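Local coordinates for HutD (Pseudomonas fluorescens, PDB 5FCC), which is of uncertain biochemical function but, as a cupin-like HutD protein, probably takes part in controlling histidine utilisation, at residues 64-69 against 122-127; 116-121 against 187-192; 29-34 against 46-51. All coordinates share one frame; numbering follows the deposited sequence. Where two conformers were deposited one is given.

How the contacts relate
From the N terminus, contact 3 closes first: strands 29-36 and 47-54 turn back on each other as a beta hairpin with only 11 residues between the two segments. It is complete before contact 1 opens at 64-69. Contacts 1 and 2 then cross, because 116-121 follows 64-69, 122-127 returns to close contact 1, and 187-192 closes contact 2 near the C terminus. Strands 47-54, 113-120 and 67-74 lie side by side, so all three contacts reach one six-stranded sheet; 125-132 and 184-191 are neighbours in the five-stranded sheet. The backbone bonds N117 to S50, Q67 to Y120 and R124 to R192 tie the contacts together.

Contact 1 of 3, residues 64-69 against 122-127; sequences AGYQRV and PERYHA. With NA (sodium ion), chain G; EDO (1,2-ethanediol), chain D; EDO (1,2-ethanediol), chain C.
G65 meets P122 through its carbonyl, with G65 O 3.3 Å from P122 CD. The same oxygen accepts a 2.8 Å hydrogen bond from a water, which in turn accepts one from E123 N, so a single bridging water spans the two loops. The positive phi of G65 (70°) suits glycine and lets the chain turn here. Y66 starts its side chain away from 122-127, but with CG beside the backbone N (chi1 -74°) the ring carries its hydroxyl round to R124, leaving Y66 OH 3.1 Å from R124 NH2. The ring and guanidinium planes stand 76° apart, which excludes a parallel stack. Y66 OH also binds the sodium ion at 2.4 Å; four waters and E43 O complete the six ligands. R124 has further partners: NH2 donates to E43 O and NH1 to G44 O, so E43 O serves both arginine and metal. R124 NE gives a 3.0 Å bond to O2 of an ethanediol, probably from the crystallisation liquor. At Q67 the contact turns apolar, Q67 CB lying 3.7 Å from P122 CG. The chain then bends at chi2, and Q67 NE2 turns back to donate to R68 O at 3.2 Å, leading the amide away from the proline. Beyond this point the strands diverge: 67-74 runs between 113-120 and 96-99 in the six-stranded sheet, whereas 125-132 is the outermost strand of the five-stranded one, reached from 113-120 through the turn that P122 and R124 help to form.

Contact 2 of 3, residues 116-121 against 187-192; sequences FNLIYS and IELTQR
F116 and I187 reach toward each other from opposite strands, and the ring receives I187 CD1 at its edge, in plane, with F116 CE2 3.4 Å from that methyl. The isoleucine chain is extended at its end (chi2 -172°), which pushes CD1 far enough across the gap to touch L118 too, at 4.2 Å from L118 CB. One step along, the branches of L189 are shared: L189 CD1 lies 4.4 Å from L118 CD1, and L189 CD2 is 4.1 Å from Y120 CB, the methyl standing obliquely to the tyrosine ring. All these contacts are between apolar groups. In the next shell, F148 stacks on the F116 ring and L49 also packs against it, while W47 and A127 lie against L189; A127 touches Y120 as well. Backbone bonds of L118 to V69 and I119 to R48 secure 116-121 between strands 67-74 and 47-54. The axes of 116-120 and 187-191 approach to 10.2 Å at an angle of 15°, too far apart for backbone pairing and the spacing of facing sheets. The contact packs the six-stranded sheet against the five-stranded one, consistent with the apolar interface between the two cupin-like halves of a bicupin.

Contact 3 of 3, residues 29-34 against 46-51; sequences GSTEEI and GWRLSI
R48 grips E33 side-on, two nitrogens closing on one oxygen: R48 NE is 2.6 Å and R48 NH2 2.8 Å from E33 OE1. R48 is extended from CG to NE, while E33 leaves with CG anti to the backbone N, then bends at chi2 (82°), swinging its carboxylate across the strand. The two flat groups are nearly coplanar, 23° apart, and NE arrives on the syn side of OE1. R36 also salt-bridges this oxygen. S50 CB sits 3.9 Å above one guanidinium face. A leucine in place of R48 has no donor for E33 OE1, and the carboxylate, left with R36, would probably be freer to turn. On the other face, I34 CD1 touches I51 CG1 at 3.9 Å, and E32 OE2 lies beside I51 CG2 but is held by R114 and R21. Antiparallel bonds fix the register: E32 N to I51 O at 2.7 Å, I51 N to E32 O at 2.9 Å. The N-to-C directions of 29-34 and 47-51 are 131° apart, with 21-23 beyond 29-36 and 113-120 beyond 47-54; I34, L49 and I51 face strand 144-149 or 166-170, and W14 of the second subunit packs on E33.

Contact 1 of 3, residues 64-69 against 122-127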
loop_
_atom_site.group_PDB
_atom_site.type_symbol
_atom_site.label_atom_id
_atom_site.label_comp_id
_atom_site.label_asym_id
_atom_site.label_seq_id
_atom_site.Cartn_x
_atom_site.Cartn_y
_atom_site.Cartn_z
ATOM N N ALA A 64 17.592 -2.248 -3.988
ATOM C CA ALA A 64 18.770 -3.057 -3.717
ATOM C C ALA A 64 18.412 -4.225 -2.814
ATOM O O ALA A 64 17.563 -4.106 -1.928
ATOM C CB ALA A 64 19.879 -2.221 -3.074
ATOM N N GLY A 65 19.072 -5.358 -3.039
ATOM C CA GLY A 65 18.757 -6.552 -2.282
ATOM C C GLY A 65 17.403 -7.172 -2.593
ATOM O O GLY A 65 16.967 -8.057 -1.853
ATOM N N TYR A 66 16.716 -6.733 -3.652
ATOM C CA TYR A 66 15.454 -7.333 -4.071
ATOM C C TYR A 66 15.572 -7.881 -5.484
ATOM O O TYR A 66 16.206 -7.272 -6.342
ATOM C CB TYR A 66 14.298 -6.323 -4.019
ATOM C CG TYR A 66 13.887 -6.073 -2.592
ATOM C CD1 TYR A 66 14.616 -5.198 -1.801
ATOM C CD2 TYR A 66 12.818 -6.753 -2.026
ATOM C CE1 TYR A 66 14.295 -4.985 -0.476
ATOM C CE2 TYR A 66 12.470 -6.543 -0.692
ATOM C CZ TYR A 66 13.219 -5.653 0.072
ATOM O OH TYR A 66 12.900 -5.449 1.387
ATOM N N GLN A 67 14.892 -8.991 -5.719
ATOM C CA GLN A 67 14.797 -9.608 -7.028
ATOM C C GLN A 67 13.433 -9.274 -7.631
ATOM O O GLN A 67 12.406 -9.388 -6.959
ATOM C CB GLN A 67 14.981 -11.123 -6.905
ATOM C CG GLN A 67 14.771 -11.877 -8.218
ATOM C CD GLN A 67 15.889 -11.601 -9.217
ATOM O OE1 GLN A 67 17.048 -11.666 -8.861
ATOM N NE2 GLN A 67 15.531 -11.237 -10.452
ATOM N N ARG A 68 13.417 -8.868 -8.890
ATOM C CA ARG A 68 12.164 -8.538 -9.545
ATOM C C ARG A 68 11.847 -9.509 -10.672
ATOM O O ARG A 68 12.742 -10.016 -11.356
ATOM C CB ARG A 68 12.188 -7.108 -10.072
ATOM C CG ARG A 68 12.552 -6.096 -8.968
ATOM C CD ARG A 68 12.451 -4.681 -9.461
ATOM N NE ARG A 68 11.086 -4.353 -9.880
ATOM C CZ ARG A 68 10.706 -3.163 -10.345
ATOM N NH1 ARG A 68 11.591 -2.186 -10.470
ATOM N NH2 ARG A 68 9.435 -2.955 -10.702
ATOM N N VAL A 69 10.560 -9.763 -10.856
ATOM C CA VAL A 69 10.063 -10.510 -11.996
ATOM C C VAL A 69 8.844 -9.758 -12.473
ATOM O O VAL A 69 7.845 -9.675 -11.754
ATOM C CB VAL A 69 9.710 -11.955 -11.651
ATOM C CG1 VAL A 69 9.313 -12.679 -12.922
ATOM C CG2 VAL A 69 10.889 -12.638 -10.975
ATOM N N PRO A 122 15.674 -11.924 -1.875
ATOM C CA PRO A 122 16.206 -13.297 -1.870
ATOM C C PRO A 122 16.756 -13.713 -0.519
ATOM O O PRO A 122 16.706 -14.899 -0.164
ATOM C CB PRO A 122 17.300 -13.263 -2.953
ATOM C CG PRO A 122 16.897 -12.176 -3.886
ATOM C CD PRO A 122 16.248 -11.116 -2.966
ATOM N N GLU A 123 17.252 -12.762 0.269
ATOM C CA GLU A 123 17.758 -13.110 1.592
ATOM C C GLU A 123 16.637 -13.579 2.501
ATOM O O GLU A 123 16.848 -14.428 3.367
ATOM C CB GLU A 123 18.480 -11.911 2.199
ATOM C CG GLU A 123 19.328 -12.241 3.397
ATOM C CD GLU A 123 19.345 -11.120 4.406
ATOM O OE1 GLU A 123 18.854 -11.351 5.536
ATOM O OE2 GLU A 123 19.831 -10.014 4.065
ATOM N N ARG A 124 15.426 -13.080 2.285
ATOM C CA ARG A 124 14.326 -13.374 3.188
ATOM C C ARG A 124 13.320 -14.368 2.655
ATOM O O ARG A 124 12.629 -14.994 3.449
ATOM C CB ARG A 124 13.627 -12.071 3.555
ATOM C CG ARG A 124 14.631 -11.156 4.233
ATOM C CD ARG A 124 14.265 -9.724 4.046
ATOM N NE ARG A 124 12.983 -9.463 4.669
ATOM C CZ ARG A 124 12.342 -8.302 4.560
ATOM N NH1 ARG A 124 11.170 -8.130 5.159
ATOM N NH2 ARG A 124 12.865 -7.331 3.825
ATOM N N TYR A 125 13.233 -14.552 1.345
ATOM C CA TYR A 125 12.200 -15.416 0.799
ATOM C C TYR A 125 12.739 -16.327 -0.302
ATOM O O TYR A 125 13.484 -15.881 -1.177
ATOM C CB TYR A 125 11.068 -14.566 0.244
ATOM C CG TYR A 125 10.161 -14.095 1.327
ATOM C CD1 TYR A 125 9.090 -14.889 1.729
ATOM C CD2 TYR A 125 10.409 -12.897 2.001
ATOM C CE1 TYR A 125 8.250 -14.496 2.757
ATOM C CE2 TYR A 125 9.555 -12.478 3.039
ATOM C CZ TYR A 125 8.476 -13.288 3.410
ATOM O OH TYR A 125 7.613 -12.918 4.435
ATOM N N HIS A 126 12.317 -17.580 -0.271
ATOM C CA HIS A 126 12.313 -18.393 -1.467
ATOM C C HIS A 126 11.113 -18.012 -2.316
ATOM O O HIS A 126 10.085 -17.572 -1.804
ATOM C CB HIS A 126 12.272 -19.875 -1.109
ATOM C CG HIS A 126 13.628 -20.413 -0.803
ATOM N ND1 HIS A 126 14.607 -20.525 -1.772
ATOM C CD2 HIS A 126 14.192 -20.812 0.358
ATOM C CE1 HIS A 126 15.710 -20.998 -1.219
ATOM N NE2 HIS A 126 15.486 -21.167 0.074
ATOM N N ALA A 127 11.269 -18.135 -3.623
ATOM C CA ALA A 127 10.260 -17.623 -4.527
ATOM C C ALA A 127 10.161 -18.525 -5.731
ATOM O O ALA A 127 11.135 -19.168 -6.148
ATOM C CB ALA A 127 10.576 -16.195 -4.976
HETATM NA NA NA G . 13.278 -3.324 2.503
HETATM C C1 EDO D . 9.440 -10.975 7.110
HETATM O O1 EDO D . 9.369 -10.272 5.862
HETATM C C2 EDO D . 10.599 -11.967 7.118
HETATM O O2 EDO D . 11.864 -11.406 6.716
HETATM C C1 EDO C . 7.666 -1.063 -13.716
HETATM O O1 EDO C . 7.356 -1.232 -12.335
HETATM C C2 EDO C . 7.984 -2.438 -14.325
HETATM O O2 EDO C . 6.844 -3.281 -14.149
HETATM O O HOH W 1 18.149 -10.204 -0.414
HETATM O O HOH W 2 14.124 -1.963 0.639
HETATM O O HOH W 3 12.879 -0.861 2.882
HETATM O O HOH W 4 11.056 -3.240 1.369
HETATM O O HOH W 5 15.462 -3.965 3.029
#

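Contact 2 of 3, residues 116-121 against 187-192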
loop_
_atom_site.group_PDB
_atom_site.type_symbol
_atom_site.label_atom_id
_atom_site.label_comp_id
_atom_site.label_asym_id
_atom_site.label_seq_id
_atom_site.Cartn_x
_atom_site.Cartn_y
_atom_site.Cartn_z
ATOM N N PHE A 116 2.424 -6.962 -14.458
ATOM C CA PHE A 116 2.334 -7.648 -13.185
ATOM C C PHE A 116 3.729 -7.734 -12.590
ATOM O O PHE A 116 4.635 -8.299 -13.219
ATOM C CB PHE A 116 1.741 -9.034 -13.381
ATOM C CG PHE A 116 1.708 -9.829 -12.140
ATOM C CD1 PHE A 116 0.845 -9.464 -11.098
ATOM C CD2 PHE A 116 2.539 -10.935 -11.981
ATOM C CE1 PHE A 116 0.807 -10.195 -9.910
ATOM C CE2 PHE A 116 2.506 -11.689 -10.814
ATOM C CZ PHE A 116 1.629 -11.297 -9.750
ATOM N N ASN A 117 3.910 -7.162 -11.397
ATOM C CA ASN A 117 5.202 -7.020 -10.736
ATOM C C ASN A 117 5.272 -7.940 -9.528
ATOM O O ASN A 117 4.470 -7.811 -8.589
ATOM C CB ASN A 117 5.455 -5.589 -10.242
ATOM C CG ASN A 117 5.877 -4.639 -11.345
ATOM O OD1 ASN A 117 5.874 -4.986 -12.524
ATOM N ND2 ASN A 117 6.179 -3.400 -10.962
ATOM N N LEU A 118 6.264 -8.823 -9.527
ATOM C CA LEU A 118 6.694 -9.516 -8.325
ATOM C C LEU A 118 8.031 -8.930 -7.923
ATOM O O LEU A 118 8.901 -8.726 -8.776
ATOM C CB LEU A 118 6.856 -11.021 -8.528
ATOM C CG LEU A 118 7.640 -11.725 -7.427
ATOM C CD1 LEU A 118 6.892 -11.648 -6.039
ATOM C CD2 LEU A 118 7.934 -13.156 -7.834
ATOM N N ILE A 119 8.194 -8.670 -6.632
ATOM C CA ILE A 119 9.479 -8.299 -6.078
ATOM C C ILE A 119 9.638 -9.083 -4.797
ATOM O O ILE A 119 8.669 -9.253 -4.051
ATOM C CB ILE A 119 9.592 -6.769 -5.857
ATOM C CG1 ILE A 119 11.008 -6.401 -5.414
ATOM C CG2 ILE A 119 8.539 -6.257 -4.840
ATOM C CD1 ILE A 119 11.341 -4.937 -5.515
ATOM N N TYR A 120 10.849 -9.586 -4.536
ATOM C CA TYR A 120 11.070 -10.220 -3.248
ATOM C C TYR A 120 12.536 -10.097 -2.876
ATOM O O TYR A 120 13.413 -9.864 -3.719
ATOM C CB TYR A 120 10.628 -11.688 -3.239
ATOM C CG TYR A 120 11.519 -12.517 -4.146
ATOM C CD1 TYR A 120 11.300 -12.554 -5.516
ATOM C CD2 TYR A 120 12.608 -13.213 -3.632
ATOM C CE1 TYR A 120 12.145 -13.274 -6.359
ATOM C CE2 TYR A 120 13.447 -13.936 -4.462
ATOM C CZ TYR A 120 13.198 -13.973 -5.815
ATOM O OH TYR A 120 14.049 -14.693 -6.608
ATOM N N SER A 121 12.776 -10.248 -1.584
ATOM C CA SER A 121 14.109 -10.207 -1.027
ATOM C C SER A 121 14.649 -11.620 -1.062
ATOM O O SER A 121 14.118 -12.485 -0.355
ATOM C CB SER A 121 14.059 -9.689 0.414
ATOM O OG SER A 121 15.270 -9.994 1.078
ATOM N N ILE A 187 2.450 -17.889 -7.963
ATOM C CA ILE A 187 3.591 -17.395 -7.207
ATOM C C ILE A 187 3.607 -18.117 -5.873
ATOM O O ILE A 187 2.558 -18.293 -5.228
ATOM C CB ILE A 187 3.521 -15.868 -7.013
ATOM C CG1 ILE A 187 3.490 -15.177 -8.388
ATOM C CG2 ILE A 187 4.696 -15.366 -6.160
ATOM C CD1 ILE A 187 3.608 -13.728 -8.353
ATOM N N GLU A 188 4.783 -18.566 -5.473
ATOM C CA GLU A 188 4.969 -19.241 -4.195
ATOM C C GLU A 188 6.096 -18.553 -3.476
ATOM O O GLU A 188 7.148 -18.312 -4.068
ATOM C CB GLU A 188 5.264 -20.716 -4.365
ATOM C CG GLU A 188 4.118 -21.367 -5.089
ATOM C CD GLU A 188 4.370 -22.786 -5.419
ATOM O OE1 GLU A 188 5.038 -23.469 -4.615
ATOM O OE2 GLU A 188 3.908 -23.197 -6.499
ATOM N N LEU A 189 5.876 -18.239 -2.208
ATOM C CA LEU A 189 6.849 -17.512 -1.424
ATOM C C LEU A 189 6.947 -18.165 -0.059
ATOM O O LEU A 189 5.925 -18.504 0.546
ATOM C CB LEU A 189 6.479 -16.040 -1.301
ATOM C CG LEU A 189 6.610 -15.256 -2.609
ATOM C CD1 LEU A 189 5.688 -14.071 -2.594
ATOM C CD2 LEU A 189 8.036 -14.783 -2.822
ATOM N N THR A 190 8.170 -18.363 0.405
ATOM C CA THR A 190 8.409 -18.985 1.699
ATOM C C THR A 190 9.534 -18.252 2.410
ATOM O O THR A 190 10.597 -18.048 1.827
ATOM C CB THR A 190 8.775 -20.446 1.536
ATOM O OG1 THR A 190 7.668 -21.139 0.956
ATOM C CG2 THR A 190 9.113 -21.044 2.886
ATOM N N GLN A 191 9.302 -17.872 3.666
ATOM C CA GLN A 191 10.336 -17.195 4.440
ATOM C C GLN A 191 11.561 -18.084 4.601
ATOM O O GLN A 191 11.453 -19.291 4.820
ATOM C CB GLN A 191 9.813 -16.789 5.824
ATOM C CG GLN A 191 8.727 -15.734 5.802
ATOM C CD GLN A 191 8.359 -15.213 7.188
ATOM O OE1 GLN A 191 9.172 -14.572 7.853
ATOM N NE2 GLN A 191 7.132 -15.502 7.629
ATOM N N ARG A 192 12.740 -17.477 4.474
ATOM C CA ARG A 192 13.996 -18.204 4.666
ATOM C C ARG A 192 14.402 -18.123 6.135
ATOM O O ARG A 192 15.302 -17.380 6.534
ATOM C CB ARG A 192 15.077 -17.656 3.753
ATOM C CG ARG A 192 14.813 -17.909 2.313
ATOM C CD ARG A 192 16.038 -17.622 1.485
ATOM N NE ARG A 192 17.167 -18.478 1.836
ATOM C CZ ARG A 192 18.145 -18.779 0.987
ATOM N NH1 ARG A 192 18.099 -18.299 -0.256
ATOM N NH2 ARG A 192 19.155 -19.563 1.368
#

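Contact 3 of 3, residues 29-34 against 46-51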
loop_
_atom_site.group_PDB
_atom_site.type_symbol
_atom_site.label_atom_id
_atom_site.label_comp_id
_atom_site.label_asym_id
_atom_site.label_seq_id
_atom_site.Cartn_x
_atom_site.Cartn_y
_atom_site.Cartn_z
ATOM N N GLY A 29 3.767 7.015 -14.376
ATOM C CA GLY A 29 2.690 6.050 -14.320
ATOM C C GLY A 29 2.266 5.844 -12.882
ATOM O O GLY A 29 2.498 6.698 -12.024
ATOM N N SER A 30 1.663 4.690 -12.630
ATOM C CA SER A 30 1.052 4.418 -11.344
ATOM C C SER A 30 1.290 2.958 -10.983
ATOM O O SER A 30 1.640 2.132 -11.827
ATOM C CB SER A 30 -0.442 4.725 -11.374
ATOM O OG SER A 30 -1.050 3.988 -12.413
ATOM N N THR A 31 1.079 2.645 -9.711
ATOM C CA THR A 31 1.210 1.292 -9.208
ATOM C C THR A 31 -0.052 0.964 -8.446
ATOM O O THR A 31 -0.478 1.734 -7.579
ATOM C CB THR A 31 2.443 1.132 -8.323
ATOM O OG1 THR A 31 3.608 1.414 -9.097
ATOM C CG2 THR A 31 2.540 -0.295 -7.770
ATOM N N GLU A 32 -0.684 -0.138 -8.819
ATOM C CA GLU A 32 -1.767 -0.702 -8.041
ATOM C C GLU A 32 -1.210 -1.766 -7.112
ATOM O O GLU A 32 -0.631 -2.763 -7.573
ATOM C CB GLU A 32 -2.852 -1.294 -8.929
ATOM C CG GLU A 32 -3.407 -0.320 -9.917
ATOM C CD GLU A 32 -4.217 -1.007 -10.987
ATOM O OE1 GLU A 32 -5.253 -1.644 -10.677
ATOM O OE2 GLU A 32 -3.762 -0.935 -12.150
ATOM N N GLU A 33 -1.394 -1.546 -5.815
ATOM C CA GLU A 33 -1.006 -2.521 -4.811
ATOM C C GLU A 33 -1.949 -3.698 -4.887
ATOM O O GLU A 33 -3.165 -3.517 -4.986
ATOM C CB GLU A 33 -1.057 -1.895 -3.414
ATOM C CG GLU A 33 -0.864 -2.897 -2.304
ATOM C CD GLU A 33 0.613 -3.191 -2.077
ATOM O OE1 GLU A 33 1.469 -2.529 -2.734
ATOM O OE2 GLU A 33 0.894 -4.059 -1.235
ATOM N N ILE A 34 -1.391 -4.906 -4.892
ATOM C CA ILE A 34 -2.216 -6.096 -4.795
ATOM C C ILE A 34 -2.111 -6.598 -3.368
ATOM O O ILE A 34 -3.114 -6.712 -2.654
ATOM C CB ILE A 34 -1.782 -7.185 -5.790
ATOM C CG1 ILE A 34 -1.923 -6.704 -7.238
ATOM C CG2 ILE A 34 -2.560 -8.443 -5.525
ATOM C CD1 ILE A 34 -1.550 -7.808 -8.301
ATOM N N GLY A 46 9.123 -7.985 2.582
ATOM C CA GLY A 46 10.013 -8.981 2.021
ATOM C C GLY A 46 9.602 -9.367 0.612
ATOM O O GLY A 46 10.430 -9.817 -0.177
ATOM N N TRP A 47 8.321 -9.209 0.287
ATOM C CA TRP A 47 7.866 -9.382 -1.077
ATOM C C TRP A 47 6.632 -8.526 -1.290
ATOM O O TRP A 47 5.953 -8.130 -0.331
ATOM C CB TRP A 47 7.562 -10.846 -1.385
ATOM C CG TRP A 47 6.569 -11.504 -0.484
ATOM C CD1 TRP A 47 6.829 -12.331 0.584
ATOM C CD2 TRP A 47 5.143 -11.427 -0.591
ATOM N NE1 TRP A 47 5.642 -12.791 1.136
ATOM C CE2 TRP A 47 4.596 -12.240 0.437
ATOM C CE3 TRP A 47 4.281 -10.782 -1.467
ATOM C CZ2 TRP A 47 3.227 -12.371 0.626
ATOM C CZ3 TRP A 47 2.922 -10.918 -1.280
ATOM C CH2 TRP A 47 2.405 -11.715 -0.260
ATOM N N ARG A 48 6.320 -8.298 -2.564
ATOM C CA ARG A 48 5.180 -7.483 -2.950
ATOM C C ARG A 48 4.679 -7.907 -4.331
ATOM O O ARG A 48 5.469 -8.214 -5.217
ATOM C CB ARG A 48 5.579 -6.004 -2.935
ATOM C CG ARG A 48 4.453 -5.072 -3.276
ATOM C CD ARG A 48 5.001 -3.698 -3.542
ATOM N NE ARG A 48 3.889 -2.783 -3.748
ATOM C CZ ARG A 48 4.032 -1.572 -4.263
ATOM N NH1 ARG A 48 5.245 -1.161 -4.621
ATOM N NH2 ARG A 48 2.963 -0.787 -4.412
ATOM N N LEU A 49 3.360 -7.963 -4.484
ATOM C CA LEU A 49 2.714 -8.078 -5.779
ATOM C C LEU A 49 2.050 -6.755 -6.093
ATOM O O LEU A 49 1.415 -6.147 -5.220
ATOM C CB LEU A 49 1.664 -9.166 -5.791
ATOM C CG LEU A 49 2.076 -10.546 -6.226
ATOM C CD1 LEU A 49 3.322 -10.920 -5.563
ATOM C CD2 LEU A 49 0.988 -11.464 -5.832
ATOM N N SER A 50 2.177 -6.324 -7.338
ATOM C CA SER A 50 1.533 -5.086 -7.750
ATOM C C SER A 50 1.387 -5.105 -9.259
ATOM O O SER A 50 2.060 -5.875 -9.953
ATOM C CB SER A 50 2.346 -3.872 -7.307
ATOM O OG SER A 50 3.581 -3.815 -8.009
ATOM N N ILE A 51 0.479 -4.270 -9.754
ATOM C CA ILE A 51 0.362 -3.986 -11.179
ATOM C C ILE A 51 0.899 -2.589 -11.405
ATOM O O ILE A 51 0.440 -1.629 -10.766
ATOM C CB ILE A 51 -1.074 -4.095 -11.670
ATOM C CG1 ILE A 51 -1.595 -5.498 -11.423
ATOM C CG2 ILE A 51 -1.141 -3.712 -13.161
ATOM C CD1 ILE A 51 -3.104 -5.537 -11.572
#